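Local coordinates for protein acinetobacter secreted protease CpaA (Acinetobacter nosocomialis M2, PDB 6O38) that probably cleaves proteins as a secreted zinc metalloprotease, and forms a complex with the chaperone CpaB of the type II secretion pathway, at residues Lys156-Phe161 and Gly182-Glu187; Ser163-Lys168 and Asn207-Glu212; Asn223-Thr228 and Asn249-Asn254; Asn231-Ile236 and Glu268-Ser273. All blocks are in the same frame, centred on the assembly; numbering follows the deposited sequence.

The four contacts lie in two consecutive StcE-type beta-sandwich domains, contact 1 in the first, contacts 3 and 4 in the second, and contact 2 joining a segment from each. Contact 2 has its centre 14 Å from that of contact 1 and 11 Å from that of contact 4, and touches both: Phe165 packs on Leu159 and Pro186, while Ser164 lies against Asn231 and Asp234. Phe161 of contact 1 also reaches Arg233 of contact 4. Contacts 3 and 4, with centres 12 Å apart, meet where Leu226 and Val253 pack on Phe269. Contacts 1 and 3 do not touch, their nearest atoms being about 14 Å apart. None includes the zinc ligands His498, His502 and His508.

Contact 1: Lys156-Phe161 and Gly182-Glu187; sequences KTNLLF and GKWVPE
A single beta bridge between Leu159 and Trp184 ties a loop, entered through the type I turn Lys156-Leu159, to the first residues of strand 183-195. Trp184 N donates to Asn158 O at 2.8 Å, nearly straight at hydrogen (166°), and Leu160 N returns a bond to Trp184 O at 3.0 Å. In the neighbouring residue, Lys183, a bend at chi2 (-62°) lays CD over the Asn158 carbonyl. Lys183 NZ bonds Leu159 O at 3.3 Å from well above the carbonyl plane, with a weak, longer bond to Thr157 O. Both segments belong to one StcE-type beta-sandwich domain, and Gly182 and Lys183 together face Tyr178 in a G1 beta bulge just as the strand begins. At the indole, the amide of Asn158 runs side by side with Trp184, pointing the same way, with ND2 at the ring edge 3.6 Å from CD1 and the two planes 70° apart. That nitrogen is held by Leu132 O and Ser134 OG, while Trp184 NE1 bonds Pro133 O. Leu159 CD2 approaches Trp184 CB at 3.8 Å, and Leu160, side by side with Val185, brings its CD2 to 4.1 Å from Val185 CG1.

Contact 2: Ser163-Lys168 and Asn207-Glu212; sequences SSFTLK and NSPLTE
Asn207 meets Thr166 at the point where the segment before strand 210-215 of one StcE-type beta-sandwich domain passes the Ser163-Lys168 segment of the preceding one. Asn207 O lies 2.6 Å from Thr166 OG1, which chi1 (49°) sets between the backbone N and the carbonyl carbon. At Ser208 the backbones draw together, its CA being 5.0 Å from that of Ser164. Ser208 CA directs its hydrogen at Ser164 O in a CA-H...O contact of 3.4 Å (145° at hydrogen). Ser164 and Phe165 are centres of successive inverse gamma turns, a course quite unlike an extended strand, and no clear backbone hydrogen bond joins the two segments. The side-chain oxygen of Ser164 looks to contact 4, where Asn231 ND2 and Asp234 OD2 hold it; Ser163 OG bonds Asp232 O. Pro209 carries the apolar part. Its ring packs against the Ser163-Phe165 segment, CD at the Ser164 carbonyl oxygen, CB 4.2 Å from Ser163 CB and CG toward the Phe165 ring. Tyr173, from strand 172-178, touches the proline too and packs edge-to-face with Phe165. The Phe165 and Pro209 side chains cross at about a right angle, leaving Pro209 CG 3.5 Å from Phe165 CD1.

Contact 3: Asn223-Thr228 and Asn249-Asn254; sequences NFTLPT and NNTNVN
A type II beta turn, Asn250-Val253, together with Asn249 just before it, holds the end of strand 223-224 and the loop after it through the side chains of Asn249 and Asn252, within the second of the two StcE-type beta-sandwich domains considered here. Where strand 223-224 ends, Asn249 N bonds Phe224 O at 2.9 Å. The side-chain amide of the same asparagine reaches back over the strand end and spends both N-H groups: ND2 donates to Thr225 OG1 at 2.7 Å and to Asn223 OD1 at 3.2 Å, the second bond being almost straight (171°). Both acceptors lie close to the Asn249 amide plane, and the donor sits in the carbonyl plane of Asn223 on a lone pair, so the two bonds together fix the rotation of the amide.

Asn252 occupies the third position of the turn with positive phi (68°), as a type II turn requires. Its CG stands anti to the carbonyl carbon (chi1 -51°), and beyond it ND2 donates to Leu226 O at 3.0 Å, from above that carbonyl plane. OD1 of the same amide rests on Thr228 CG2, the two side chains crossing obliquely. Between the two asparagines a water bridges the backbones, accepting from Leu226 N and donating to Asn249 O at 2.6 Å and to Thr251 O. Trp278 backs the site: its NE1 bonds Pro227 O, and its backbone pairs with Asn252. Beside these polar links, Leu226 and Val253 both pack on Phe269, and Leu226 CD1 lies 3.9 Å from Val253 CG2.

Contact 4: Asn231-Ile236 and Glu268-Ser273; sequences NDRDRI and EFMYVS
Phe269 presents its ring edge to Ile236, whose carbonyl O lies in the ring plane 3.6 Å from CD1. The Arg235 guanidinium takes Glu268 OE1 at its edge in a salt bridge, NH1 to OE1 2.8 Å, though the two planes are 68° apart and the nitrogen comes from above the carboxylate. Selenium of Met270, a selenomethionine, approaches both this guanidinium and that of Arg233 obliquely, 4.0 Å from Arg235 NH2. The Arg233 guanidinium holds Asp232 OD1 in its own plane, NH1 to OD1 2.9 Å. That oxygen is gripped twice: Ser273 N bonds it at 3.1 Å from the opposite face of the carboxylate. CG of Asp232 stands anti to the backbone N (chi1 -156°), which carries the carboxylate toward Ser273.

On the CpaB chain, Asp122 lies close to Glu268 OE2, a like-charge pair. Arg233 NH2 and Arg235 NH2 have further partners in Gly546 O and Pro543 O.

Along the backbone, Ile236 and Phe269 form a hydrogen-bonded pair, with Ile236 N to Phe269 O 3.0 Å and a return bond from Phe269 N. Arg235 and Met270 form the adjoining non-hydrogen-bonded pair, and Tyr271 N bonds Asp234 O. Arg233 N then reaches Tyr271 O at the type II turn Asn231-Asp234, which leads into strand 235-240 antiparallel to strand 266-272, as in the sheets of a beta-sandwich.

Contact 1: Lys156-Phe161 and Gly182-Glu187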
loop_
_atom_site.group_PDB
_atom_site.type_symbol
_atom_site.label_atom_id
_atom_site.label_comp_id
_atom_site.label_asym_id
_atom_site.label_seq_id
_atom_site.Cartn_x
_atom_site.Cartn_y
_atom_site.Cartn_z
ATOM N N LYS A 156 25.648 -10.594 -8.320
ATOM C CA LYS A 156 24.788 -10.120 -7.245
ATOM C C LYS A 156 25.395 -8.975 -6.445
ATOM O O LYS A 156 24.757 -8.495 -5.505
ATOM C CB LYS A 156 24.447 -11.281 -6.306
ATOM C CG LYS A 156 23.952 -12.524 -7.030
ATOM C CD LYS A 156 23.330 -13.519 -6.067
ATOM C CE LYS A 156 23.379 -14.932 -6.623
ATOM N NZ LYS A 156 22.933 -15.934 -5.615
ATOM N N THR A 157 26.610 -8.537 -6.787
ATOM C CA THR A 157 27.301 -7.532 -5.981
ATOM C C THR A 157 26.491 -6.245 -5.876
ATOM O O THR A 157 26.272 -5.724 -4.775
ATOM C CB THR A 157 28.686 -7.249 -6.567
ATOM O OG1 THR A 157 29.479 -8.441 -6.520
ATOM C CG2 THR A 157 29.382 -6.152 -5.773
ATOM N N ASN A 158 26.032 -5.716 -7.010
ATOM C CA ASN A 158 25.313 -4.450 -7.040
ATOM C C ASN A 158 23.800 -4.635 -7.090
ATOM O O ASN A 158 23.081 -3.704 -7.467
ATOM C CB ASN A 158 25.785 -3.601 -8.222
ATOM C CG ASN A 158 25.651 -4.318 -9.553
ATOM O OD1 ASN A 158 25.158 -5.443 -9.623
ATOM N ND2 ASN A 158 26.093 -3.665 -10.621
ATOM N N LEU A 159 23.306 -5.812 -6.722
ATOM C CA LEU A 159 21.875 -6.046 -6.612
ATOM C C LEU A 159 21.418 -5.805 -5.180
ATOM O O LEU A 159 22.175 -6.001 -4.225
ATOM C CB LEU A 159 21.523 -7.469 -7.049
ATOM C CG LEU A 159 22.000 -7.866 -8.448
ATOM C CD1 LEU A 159 21.516 -9.261 -8.811
ATOM C CD2 LEU A 159 21.541 -6.851 -9.485
ATOM N N LEU A 160 20.167 -5.356 -5.039
ATOM C CA LEU A 160 19.635 -5.043 -3.716
ATOM C C LEU A 160 19.696 -6.253 -2.791
ATOM O O LEU A 160 20.082 -6.133 -1.623
ATOM C CB LEU A 160 18.200 -4.528 -3.835
ATOM C CG LEU A 160 17.508 -4.166 -2.520
ATOM C CD1 LEU A 160 18.146 -2.935 -1.897
ATOM C CD2 LEU A 160 16.018 -3.952 -2.740
ATOM N N PHE A 161 19.321 -7.426 -3.296
ATOM C CA PHE A 161 19.401 -8.664 -2.541
ATOM C C PHE A 161 19.999 -9.761 -3.412
ATOM O O PHE A 161 19.743 -9.805 -4.621
ATOM C CB PHE A 161 18.017 -9.101 -2.035
ATOM C CG PHE A 161 17.472 -8.233 -0.938
ATOM C CD1 PHE A 161 17.959 -8.342 0.355
ATOM C CD2 PHE A 161 16.467 -7.316 -1.195
ATOM C CE1 PHE A 161 17.458 -7.547 1.369
ATOM C CE2 PHE A 161 15.962 -6.517 -0.185
ATOM C CZ PHE A 161 16.459 -6.634 1.098
ATOM N N GLY A 182 22.830 2.902 -4.623
ATOM C CA GLY A 182 23.878 2.287 -5.423
ATOM C C GLY A 182 23.600 0.834 -5.738
ATOM O O GLY A 182 24.528 0.018 -5.775
ATOM N N LYS A 183 22.333 0.493 -5.969
ATOM C CA LYS A 183 21.920 -0.888 -6.167
ATOM C C LYS A 183 20.881 -0.963 -7.274
ATOM O O LYS A 183 20.056 -0.057 -7.425
ATOM C CB LYS A 183 21.338 -1.484 -4.878
ATOM C CG LYS A 183 22.350 -1.690 -3.765
ATOM C CD LYS A 183 23.437 -2.663 -4.182
ATOM C CE LYS A 183 24.433 -2.890 -3.060
ATOM N NZ LYS A 183 24.228 -4.210 -2.406
ATOM N N TRP A 184 20.929 -2.047 -8.043
ATOM C CA TRP A 184 19.848 -2.377 -8.963
ATOM C C TRP A 184 18.721 -3.034 -8.178
ATOM O O TRP A 184 18.939 -4.040 -7.493
ATOM C CB TRP A 184 20.349 -3.301 -10.072
ATOM C CG TRP A 184 21.294 -2.641 -11.027
ATOM C CD1 TRP A 184 22.654 -2.597 -10.936
ATOM C CD2 TRP A 184 20.949 -1.933 -12.223
ATOM N NE1 TRP A 184 23.177 -1.904 -12.000
ATOM C CE2 TRP A 184 22.151 -1.485 -12.805
ATOM C CE3 TRP A 184 19.739 -1.632 -12.857
ATOM C CZ2 TRP A 184 22.179 -0.754 -13.991
ATOM C CZ3 TRP A 184 19.769 -0.906 -14.035
ATOM C CH2 TRP A 184 20.981 -0.476 -14.589
ATOM N N VAL A 185 17.527 -2.473 -8.272
ATOM C CA VAL A 185 16.371 -2.911 -7.493
ATOM C C VAL A 185 15.401 -3.615 -8.431
ATOM O O VAL A 185 15.051 -3.055 -9.476
ATOM C CB VAL A 185 15.681 -1.731 -6.783
ATOM C CG1 VAL A 185 14.408 -2.194 -6.104
ATOM C CG2 VAL A 185 16.626 -1.098 -5.774
ATOM N N PRO A 186 14.952 -4.829 -8.109
ATOM C CA PRO A 186 13.992 -5.518 -8.982
ATOM C C PRO A 186 12.640 -4.819 -8.969
ATOM O O PRO A 186 12.074 -4.550 -7.907
ATOM C CB PRO A 186 13.903 -6.929 -8.383
ATOM C CG PRO A 186 15.043 -7.038 -7.414
ATOM C CD PRO A 186 15.354 -5.652 -6.958
ATOM N N GLU A 187 12.127 -4.522 -10.162
ATOM C CA GLU A 187 10.818 -3.903 -10.316
ATOM C C GLU A 187 9.763 -4.846 -10.869
ATOM O O GLU A 187 8.581 -4.672 -10.567
ATOM C CB GLU A 187 10.910 -2.670 -11.227
ATOM C CG GLU A 187 11.690 -1.504 -10.633
ATOM C CD GLU A 187 10.980 -0.846 -9.458
ATOM O OE1 GLU A 187 11.607 -0.002 -8.784
ATOM O OE2 GLU A 187 9.799 -1.170 -9.206
#

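Contact 2: Ser163-Lys168 and Asn207-Glu212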
loop_
_atom_site.group_PDB
_atom_site.type_symbol
_atom_site.label_atom_id
_atom_site.label_comp_id
_atom_site.label_asym_id
_atom_site.label_seq_id
_atom_site.Cartn_x
_atom_site.Cartn_y
_atom_site.Cartn_z
ATOM N N SER A 163 19.377 -12.622 -4.597
ATOM C CA SER A 163 18.374 -13.632 -4.890
ATOM C C SER A 163 18.865 -14.567 -5.996
ATOM O O SER A 163 19.959 -14.410 -6.544
ATOM C CB SER A 163 17.051 -12.971 -5.270
ATOM O OG SER A 163 16.595 -12.116 -4.236
ATOM N N SER A 164 18.035 -15.557 -6.329
ATOM C CA SER A 164 18.393 -16.589 -7.303
ATOM C C SER A 164 18.126 -16.083 -8.722
ATOM O O SER A 164 17.285 -16.599 -9.461
ATOM C CB SER A 164 17.626 -17.872 -7.018
ATOM O OG SER A 164 17.831 -18.307 -5.686
ATOM N N PHE A 165 18.885 -15.058 -9.110
ATOM C CA PHE A 165 18.729 -14.433 -10.425
ATOM C C PHE A 165 19.435 -15.277 -11.487
ATOM O O PHE A 165 20.440 -14.887 -12.086
ATOM C CB PHE A 165 19.258 -13.004 -10.411
ATOM C CG PHE A 165 18.409 -12.049 -9.623
ATOM C CD1 PHE A 165 17.173 -11.646 -10.098
ATOM C CD2 PHE A 165 18.853 -11.543 -8.412
ATOM C CE1 PHE A 165 16.388 -10.767 -9.375
ATOM C CE2 PHE A 165 18.075 -10.659 -7.687
ATOM C CZ PHE A 165 16.841 -10.271 -8.169
ATOM N N THR A 166 18.884 -16.464 -11.717
ATOM C CA THR A 166 19.362 -17.331 -12.782
ATOM C C THR A 166 18.530 -17.111 -14.039
ATOM O O THR A 166 17.336 -16.808 -13.973
ATOM C CB THR A 166 19.301 -18.802 -12.364
ATOM O OG1 THR A 166 18.008 -19.097 -11.822
ATOM C CG2 THR A 166 20.363 -19.101 -11.314
ATOM N N LEU A 167 19.174 -17.273 -15.192
ATOM C CA LEU A 167 18.571 -16.954 -16.482
ATOM C C LEU A 167 18.550 -18.206 -17.347
ATOM O O LEU A 167 19.599 -18.655 -17.822
ATOM C CB LEU A 167 19.340 -15.829 -17.174
ATOM C CG LEU A 167 19.294 -14.459 -16.499
ATOM C CD1 LEU A 167 20.512 -13.635 -16.877
ATOM C CD2 LEU A 167 18.014 -13.731 -16.878
ATOM N N LYS A 168 17.363 -18.762 -17.555
ATOM C CA LYS A 168 17.142 -19.837 -18.510
ATOM C C LYS A 168 16.251 -19.325 -19.640
ATOM O O LYS A 168 15.826 -18.164 -19.652
ATOM C CB LYS A 168 16.530 -21.062 -17.824
ATOM C CG LYS A 168 15.059 -20.918 -17.469
ATOM C CD LYS A 168 14.497 -22.225 -16.926
ATOM C CE LYS A 168 13.036 -22.088 -16.529
ATOM N NZ LYS A 168 12.858 -21.302 -15.281
ATOM N N ASN A 207 14.408 -22.177 -7.996
ATOM C CA ASN A 207 15.234 -21.981 -9.176
ATOM C C ASN A 207 15.250 -20.545 -9.676
ATOM O O ASN A 207 15.996 -20.244 -10.614
ATOM C CB ASN A 207 14.760 -22.903 -10.312
ATOM C CG ASN A 207 15.903 -23.434 -11.152
ATOM O OD1 ASN A 207 17.071 -23.156 -10.880
ATOM N ND2 ASN A 207 15.572 -24.209 -12.180
ATOM N N SER A 208 14.460 -19.657 -9.081
ATOM C CA SER A 208 14.296 -18.297 -9.577
ATOM C C SER A 208 13.847 -17.427 -8.410
ATOM O O SER A 208 13.453 -17.945 -7.356
ATOM C CB SER A 208 13.280 -18.250 -10.733
ATOM O OG SER A 208 11.956 -18.415 -10.258
ATOM N N PRO A 209 13.901 -16.095 -8.555
ATOM C CA PRO A 209 13.509 -15.231 -7.429
ATOM C C PRO A 209 12.027 -15.276 -7.105
ATOM O O PRO A 209 11.638 -14.833 -6.018
ATOM C CB PRO A 209 13.929 -13.827 -7.889
ATOM C CG PRO A 209 14.876 -14.045 -9.013
ATOM C CD PRO A 209 14.447 -15.307 -9.674
ATOM N N LEU A 210 11.189 -15.794 -8.001
ATOM C CA LEU A 210 9.745 -15.836 -7.777
ATOM C C LEU A 210 9.204 -17.142 -8.337
ATOM O O LEU A 210 9.152 -17.322 -9.558
ATOM C CB LEU A 210 9.053 -14.634 -8.422
ATOM C CG LEU A 210 7.541 -14.535 -8.219
ATOM C CD1 LEU A 210 7.205 -14.548 -6.736
ATOM C CD2 LEU A 210 6.990 -13.285 -8.888
ATOM N N THR A 211 8.798 -18.046 -7.450
ATOM C CA THR A 211 8.190 -19.315 -7.828
ATOM C C THR A 211 6.703 -19.268 -7.501
ATOM O O THR A 211 6.319 -18.850 -6.403
ATOM C CB THR A 211 8.859 -20.483 -7.099
ATOM O OG1 THR A 211 10.283 -20.376 -7.223
ATOM C CG2 THR A 211 8.406 -21.811 -7.691
ATOM N N GLU A 212 5.873 -19.695 -8.449
ATOM C CA GLU A 212 4.421 -19.627 -8.315
ATOM C C GLU A 212 3.858 -21.038 -8.445
ATOM O O GLU A 212 3.959 -21.656 -9.510
ATOM C CB GLU A 212 3.827 -18.685 -9.362
ATOM C CG GLU A 212 2.321 -18.529 -9.293
ATOM C CD GLU A 212 1.814 -17.428 -10.206
ATOM O OE1 GLU A 212 0.996 -17.723 -11.103
ATOM O OE2 GLU A 212 2.244 -16.267 -10.033
#

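Contact 3: Asn223-Thr228 and Asn249-Asn254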
loop_
_atom_site.group_PDB
_atom_site.type_symbol
_atom_site.label_atom_id
_atom_site.label_comp_id
_atom_site.label_asym_id
_atom_site.label_seq_id
_atom_site.Cartn_x
_atom_site.Cartn_y
_atom_site.Cartn_z
ATOM N N ASN A 223 -0.927 -31.707 1.261
ATOM C CA ASN A 223 -0.069 -30.846 2.059
ATOM C C ASN A 223 1.205 -30.566 1.278
ATOM O O ASN A 223 1.579 -31.319 0.375
ATOM C CB ASN A 223 0.250 -31.471 3.423
ATOM C CG ASN A 223 1.071 -32.737 3.308
ATOM O OD1 ASN A 223 2.290 -32.718 3.485
ATOM N ND2 ASN A 223 0.408 -33.848 3.010
ATOM N N PHE A 224 1.866 -29.467 1.636
ATOM C CA PHE A 224 3.021 -28.992 0.892
ATOM C C PHE A 224 4.038 -28.395 1.852
ATOM O O PHE A 224 3.675 -27.662 2.777
ATOM C CB PHE A 224 2.607 -27.952 -0.158
ATOM C CG PHE A 224 3.732 -27.504 -1.039
ATOM C CD1 PHE A 224 4.112 -28.264 -2.133
ATOM C CD2 PHE A 224 4.407 -26.324 -0.781
ATOM C CE1 PHE A 224 5.147 -27.858 -2.948
ATOM C CE2 PHE A 224 5.444 -25.911 -1.595
ATOM C CZ PHE A 224 5.814 -26.682 -2.680
ATOM N N THR A 225 5.311 -28.711 1.625
ATOM C CA THR A 225 6.409 -28.248 2.466
ATOM C C THR A 225 7.334 -27.355 1.651
ATOM O O THR A 225 7.800 -27.754 0.578
ATOM C CB THR A 225 7.195 -29.426 3.049
ATOM O OG1 THR A 225 6.307 -30.280 3.782
ATOM C CG2 THR A 225 8.293 -28.928 3.977
ATOM N N LEU A 226 7.599 -26.155 2.165
ATOM C CA LEU A 226 8.519 -25.235 1.521
ATOM C C LEU A 226 9.955 -25.748 1.620
ATOM O O LEU A 226 10.265 -26.600 2.456
ATOM C CB LEU A 226 8.413 -23.850 2.157
ATOM C CG LEU A 226 7.079 -23.111 2.039
ATOM C CD1 LEU A 226 7.279 -21.626 2.287
ATOM C CD2 LEU A 226 6.442 -23.343 0.677
ATOM N N PRO A 227 10.851 -25.251 0.762
ATOM C CA PRO A 227 12.263 -25.633 0.875
ATOM C C PRO A 227 12.845 -25.220 2.218
ATOM O O PRO A 227 12.371 -24.286 2.868
ATOM C CB PRO A 227 12.931 -24.875 -0.279
ATOM C CG PRO A 227 11.837 -24.629 -1.254
ATOM C CD PRO A 227 10.598 -24.430 -0.435
ATOM N N THR A 228 13.892 -25.937 2.631
ATOM C CA THR A 228 14.555 -25.635 3.891
ATOM C C THR A 228 15.434 -24.398 3.794
ATOM O O THR A 228 15.698 -23.754 4.815
ATOM C CB THR A 228 15.419 -26.819 4.326
ATOM O OG1 THR A 228 15.823 -27.555 3.167
ATOM C CG2 THR A 228 14.614 -27.750 5.212
ATOM N N ASN A 249 2.412 -26.719 5.192
ATOM C CA ASN A 249 3.085 -27.105 6.424
ATOM C C ASN A 249 3.883 -25.936 6.989
ATOM O O ASN A 249 4.452 -25.131 6.246
ATOM C CB ASN A 249 4.002 -28.301 6.172
ATOM C CG ASN A 249 3.239 -29.533 5.725
ATOM O OD1 ASN A 249 2.130 -29.794 6.192
ATOM N ND2 ASN A 249 3.829 -30.297 4.812
ATOM N N ASN A 250 3.913 -25.841 8.319
ATOM C CA ASN A 250 4.578 -24.732 8.993
ATOM C C ASN A 250 6.090 -24.892 9.073
ATOM O O ASN A 250 6.772 -23.936 9.459
ATOM C CB ASN A 250 4.010 -24.556 10.404
ATOM C CG ASN A 250 2.588 -24.032 10.399
ATOM O OD1 ASN A 250 1.629 -24.803 10.361
ATOM N ND2 ASN A 250 2.443 -22.712 10.431
ATOM N N THR A 251 6.629 -26.061 8.731
ATOM C CA THR A 251 8.070 -26.262 8.801
ATOM C C THR A 251 8.787 -25.326 7.834
ATOM O O THR A 251 8.305 -25.059 6.730
ATOM C CB THR A 251 8.426 -27.717 8.489
ATOM O OG1 THR A 251 7.797 -28.115 7.264
ATOM C CG2 THR A 251 7.968 -28.633 9.614
ATOM N N ASN A 252 9.935 -24.809 8.275
ATOM C CA ASN A 252 10.777 -23.845 7.570
ATOM C C ASN A 252 10.125 -22.474 7.444
ATOM O O ASN A 252 10.709 -21.583 6.817
ATOM C CB ASN A 252 11.188 -24.332 6.172
ATOM C CG ASN A 252 11.780 -25.727 6.193
ATOM O OD1 ASN A 252 12.583 -26.060 7.063
ATOM N ND2 ASN A 252 11.382 -26.554 5.232
ATOM N N VAL A 253 8.941 -22.268 8.016
ATOM C CA VAL A 253 8.235 -20.995 7.955
ATOM C C VAL A 253 8.273 -20.356 9.336
ATOM O O VAL A 253 8.149 -21.048 10.354
ATOM C CB VAL A 253 6.783 -21.183 7.472
ATOM C CG1 VAL A 253 6.089 -19.837 7.311
ATOM C CG2 VAL A 253 6.754 -21.965 6.168
ATOM N N ASN A 254 8.441 -19.034 9.370
ATOM C CA ASN A 254 8.458 -18.283 10.626
ATOM C C ASN A 254 7.030 -17.947 11.062
ATOM O O ASN A 254 6.650 -16.791 11.251
ATOM C CB ASN A 254 9.303 -17.026 10.476
ATOM C CG ASN A 254 9.473 -16.275 11.782
ATOM O OD1 ASN A 254 9.544 -16.879 12.852
ATOM N ND2 ASN A 254 9.535 -14.952 11.699
HETATM O O HOH W 1 6.576 -25.799 4.815
#

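Contact 4: Asn231-Ile236 and Glu268-Ser273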
loop_
_atom_site.group_PDB
_atom_site.type_symbol
_atom_site.label_atom_id
_atom_site.label_comp_id
_atom_site.label_asym_id
_atom_site.label_seq_id
_atom_site.Cartn_x
_atom_site.Cartn_y
_atom_site.Cartn_z
ATOM N N ASN A 231 17.970 -18.556 -1.561
ATOM C CA ASN A 231 18.750 -17.330 -1.578
ATOM C C ASN A 231 17.942 -16.193 -0.963
ATOM O O ASN A 231 16.713 -16.249 -0.873
ATOM C CB ASN A 231 19.177 -16.977 -3.002
ATOM C CG ASN A 231 20.272 -17.887 -3.522
ATOM O OD1 ASN A 231 21.247 -18.163 -2.824
ATOM N ND2 ASN A 231 20.113 -18.363 -4.750
ATOM N N ASP A 232 18.658 -15.161 -0.521
ATOM C CA ASP A 232 18.032 -14.063 0.205
ATOM C C ASP A 232 16.940 -13.406 -0.633
ATOM O O ASP A 232 17.171 -13.010 -1.779
ATOM C CB ASP A 232 19.087 -13.032 0.608
ATOM C CG ASP A 232 18.662 -12.198 1.802
ATOM O OD1 ASP A 232 17.658 -12.559 2.454
ATOM O OD2 ASP A 232 19.335 -11.187 2.093
ATOM N N ARG A 233 15.737 -13.326 -0.058
ATOM C CA ARG A 233 14.577 -12.639 -0.623
ATOM C C ARG A 233 13.952 -13.377 -1.802
ATOM O O ARG A 233 13.182 -12.782 -2.563
ATOM C CB ARG A 233 14.910 -11.197 -1.027
ATOM C CG ARG A 233 14.565 -10.158 0.031
ATOM C CD ARG A 233 15.188 -10.500 1.374
ATOM N NE ARG A 233 14.890 -9.495 2.390
ATOM C CZ ARG A 233 15.539 -9.387 3.544
ATOM N NH1 ARG A 233 16.528 -10.223 3.831
ATOM N NH2 ARG A 233 15.201 -8.442 4.411
ATOM N N ASP A 234 14.263 -14.659 -1.986
ATOM C CA ASP A 234 13.484 -15.469 -2.911
ATOM C C ASP A 234 12.049 -15.581 -2.411
ATOM O O ASP A 234 11.789 -15.610 -1.206
ATOM C CB ASP A 234 14.099 -16.860 -3.071
ATOM C CG ASP A 234 15.385 -16.840 -3.873
ATOM O OD1 ASP A 234 15.599 -15.876 -4.637
ATOM O OD2 ASP A 234 16.177 -17.798 -3.749
ATOM N N ARG A 235 11.107 -15.642 -3.349
ATOM C CA ARG A 235 9.694 -15.616 -3.004
ATOM C C ARG A 235 8.967 -16.807 -3.609
ATOM O O ARG A 235 9.264 -17.229 -4.731
ATOM C CB ARG A 235 9.031 -14.314 -3.468
ATOM C CG ARG A 235 9.435 -13.105 -2.647
ATOM C CD ARG A 235 8.572 -11.898 -2.960
ATOM N NE ARG A 235 8.955 -10.741 -2.155
ATOM C CZ ARG A 235 8.162 -9.703 -1.914
ATOM N NH1 ARG A 235 6.934 -9.673 -2.414
ATOM N NH2 ARG A 235 8.594 -8.695 -1.170
ATOM N N ILE A 236 8.014 -17.343 -2.851
ATOM C CA ILE A 236 7.148 -18.426 -3.297
ATOM C C ILE A 236 5.706 -17.983 -3.102
ATOM O O ILE A 236 5.305 -17.641 -1.983
ATOM C CB ILE A 236 7.414 -19.737 -2.538
ATOM C CG1 ILE A 236 8.793 -20.295 -2.892
ATOM C CG2 ILE A 236 6.327 -20.760 -2.836
ATOM C CD1 ILE A 236 9.125 -21.580 -2.170
ATOM N N GLU A 268 1.972 -15.896 0.206
ATOM C CA GLU A 268 3.259 -15.447 -0.304
ATOM C C GLU A 268 4.299 -15.576 0.797
ATOM O O GLU A 268 4.060 -15.157 1.934
ATOM C CB GLU A 268 3.188 -14.000 -0.805
ATOM C CG GLU A 268 4.308 -13.619 -1.758
ATOM C CD GLU A 268 4.144 -12.222 -2.324
ATOM O OE1 GLU A 268 5.079 -11.737 -2.997
ATOM O OE2 GLU A 268 3.081 -11.607 -2.096
ATOM N N PHE A 269 5.449 -16.151 0.457
ATOM C CA PHE A 269 6.526 -16.366 1.408
ATOM C C PHE A 269 7.803 -15.736 0.875
ATOM O O PHE A 269 8.018 -15.660 -0.337
ATOM C CB PHE A 269 6.761 -17.861 1.679
ATOM C CG PHE A 269 5.545 -18.588 2.176
ATOM C CD1 PHE A 269 4.594 -19.065 1.287
ATOM C CD2 PHE A 269 5.350 -18.793 3.531
ATOM C CE1 PHE A 269 3.475 -19.733 1.741
ATOM C CE2 PHE A 269 4.233 -19.460 3.992
ATOM C CZ PHE A 269 3.294 -19.931 3.096
HETATM N N MSE A 270 8.646 -15.281 1.794
HETATM C CA MSE A 270 9.909 -14.655 1.430
HETATM C C MSE A 270 11.027 -15.150 2.335
HETATM O O MSE A 270 10.935 -15.047 3.559
HETATM C CB MSE A 270 9.799 -13.133 1.512
HETATM C CG MSE A 270 11.070 -12.400 1.123
HETATM SE SE MSE A 270 10.980 -10.503 1.548
HETATM C CE MSE A 270 10.862 -10.637 3.489
ATOM N N TYR A 271 12.086 -15.681 1.733
ATOM C CA TYR A 271 13.187 -16.239 2.504
ATOM C C TYR A 271 14.080 -15.129 3.042
ATOM O O TYR A 271 14.328 -14.125 2.367
ATOM C CB TYR A 271 14.008 -17.206 1.651
ATOM C CG TYR A 271 14.951 -18.062 2.462
ATOM C CD1 TYR A 271 14.475 -19.131 3.210
ATOM C CD2 TYR A 271 16.314 -17.801 2.488
ATOM C CE1 TYR A 271 15.329 -19.918 3.958
ATOM C CE2 TYR A 271 17.177 -18.582 3.233
ATOM C CZ TYR A 271 16.679 -19.640 3.964
ATOM O OH TYR A 271 17.531 -20.422 4.708
ATOM N N VAL A 272 14.561 -15.317 4.268
ATOM C CA VAL A 272 15.399 -14.345 4.958
ATOM C C VAL A 272 16.673 -15.072 5.368
ATOM O O VAL A 272 16.644 -15.925 6.263
ATOM C CB VAL A 272 14.694 -13.734 6.178
ATOM C CG1 VAL A 272 15.541 -12.636 6.786
ATOM C CG2 VAL A 272 13.322 -13.198 5.792
ATOM N N SER A 273 17.788 -14.739 4.710
ATOM C CA SER A 273 19.015 -15.515 4.877
ATOM C C SER A 273 19.557 -15.418 6.299
ATOM O O SER A 273 19.883 -16.438 6.918
ATOM C CB SER A 273 20.066 -15.051 3.869
ATOM O OG SER A 273 19.751 -15.504 2.565
#